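PDB 3LRK: alpha-galactosidase 1 from Saccharomyces cerevisiae, which hydrolyses terminal, non-reducing alpha-D-galactose residues from alpha-D-galactosides such as galactose oligosaccharides, galactomannans and galactolipids. Local coordinates for the interface of chains A and B. Sequence-based numbering; all coordinates share one arbitrary frame. Chains: chain A/B, Alpha-galactosidase 1.

The interface of chains A and B. Residues chain A 161; chain B 155, 157, 162.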
ATOM      1  N   GLU A 161       1.464  -9.600  12.414  1.00 18.69           N
ATOM      2  CA  GLU A 161       1.197 -10.762  13.265  1.00 19.46           C
ATOM      3  C   GLU A 161       2.067 -11.984  12.944  1.00 18.30           C
ATOM      4  O   GLU A 161       2.553 -12.660  13.855  1.00 17.24           O
ATOM      5  CB  GLU A 161      -0.285 -11.119  13.205  1.00 20.78           C
ATOM      6  CG  GLU A 161      -0.694 -12.243  14.133  1.00 26.33           C
ATOM      7  CD  GLU A 161      -1.966 -12.933  13.673  1.00 33.12           C
ATOM      8  OE1 GLU A 161      -2.710 -13.415  14.553  1.00 35.80           O
ATOM      9  OE2 GLU A 161      -2.217 -13.002  12.438  1.00 35.03           O
TER
ATOM     10  N   GLY B 155       1.679  -7.161  18.464  1.00 18.10           N
ATOM     11  CA  GLY B 155       1.542  -7.576  17.064  1.00 18.26           C
ATOM     12  C   GLY B 155       0.124  -7.815  16.563  1.00 18.71           C
ATOM     13  O   GLY B 155      -0.059  -8.254  15.412  1.00 18.55           O
ATOM     14  N   PHE B 157      -2.337  -6.266  15.165  1.00 19.14           N
ATOM     15  CA  PHE B 157      -2.798  -5.223  14.261  1.00 19.08           C
ATOM     16  C   PHE B 157      -2.301  -5.588  12.858  1.00 19.37           C
ATOM     17  O   PHE B 157      -1.583  -6.586  12.696  1.00 19.47           O
ATOM     18  CB  PHE B 157      -2.264  -3.851  14.709  1.00 18.90           C
ATOM     19  CG  PHE B 157      -0.804  -3.646  14.429  1.00 18.46           C
ATOM     20  CD1 PHE B 157      -0.398  -2.920  13.308  1.00 17.80           C
ATOM     21  CD2 PHE B 157       0.168  -4.194  15.270  1.00 18.28           C
ATOM     22  CE1 PHE B 157       0.962  -2.738  13.024  1.00 19.27           C
ATOM     23  CE2 PHE B 157       1.528  -4.019  15.001  1.00 19.10           C
ATOM     24  CZ  PHE B 157       1.924  -3.290  13.866  1.00 17.77           C
ATOM     25  N   ILE B 162      -7.926  -8.573  12.469  1.00 17.50           N
ATOM     26  CA  ILE B 162      -7.204  -8.718  13.737  1.00 17.24           C
ATOM     27  C   ILE B 162      -7.465  -7.557  14.723  1.00 16.46           C
ATOM     28  O   ILE B 162      -7.634  -7.791  15.917  1.00 16.16           O
ATOM     29  CB  ILE B 162      -5.681  -8.977  13.537  1.00 17.08           C
ATOM     30  CG1 ILE B 162      -5.036  -9.363  14.873  1.00 18.41           C
ATOM     31  CG2 ILE B 162      -4.982  -7.765  12.899  1.00 18.51           C
ATOM     32  CD1 ILE B 162      -3.685 -10.085  14.731  1.00 20.58           C
TER
HETATM   33  O   HOH W   1      -1.100  -8.745  11.256  1.00 18.68           O
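A:Glu161 and B:Ile162 meet side chain to side chain in this small patch between two subunits of the homotetramer. Both sit in the first turn of helix 160-177, each in its own copy of the enzyme. The same helix thus takes part from both copies, but through different residues; the interface as a whole is not an exact two-fold. Packing comes first. The delta-methyl of B:Ile162 stands over a face of the A:Glu161 carboxylate, with CD1 3.5 Å from the carboxylate carbon CD and almost straight above it. The glutamate therefore offers a flat surface to an aliphatic tip, and CB and CG continue the contact along its chain. Two torsions bring the groups together. In A:Glu161, CG lies anti to the backbone N (chi1 -176°) and the chain runs on extended, carrying the carboxylate out from the helix to lie against the methyl of B:Ile162. In B:Ile162, CG1 is likewise anti to N (chi1 -170°), which sends CD1 toward chain A while CG2 branches away from the glutamate.

Beside this, the backbone carbonyl of B:Gly155 packs against the root of the same glutamate, its O 3.5 Å from A:Glu161 CA. This is a van der Waals contact that brings the loop of chain B up to the helix start.

A water-mediated polar link joins the backbones. B:Phe157 takes part through its main-chain carbonyl; its ring lies off to the side and does not touch A:Glu161. The water thus joins the helix start of chain A to the loop of chain B. The centre of the patch lies about 13 Å from the nucleophile B:Asp149. A:Glu161 N lies 2.9 Å from the water O, with an angle of 157° at the hydrogen, and that water O is 2.6 Å from B:Phe157 O.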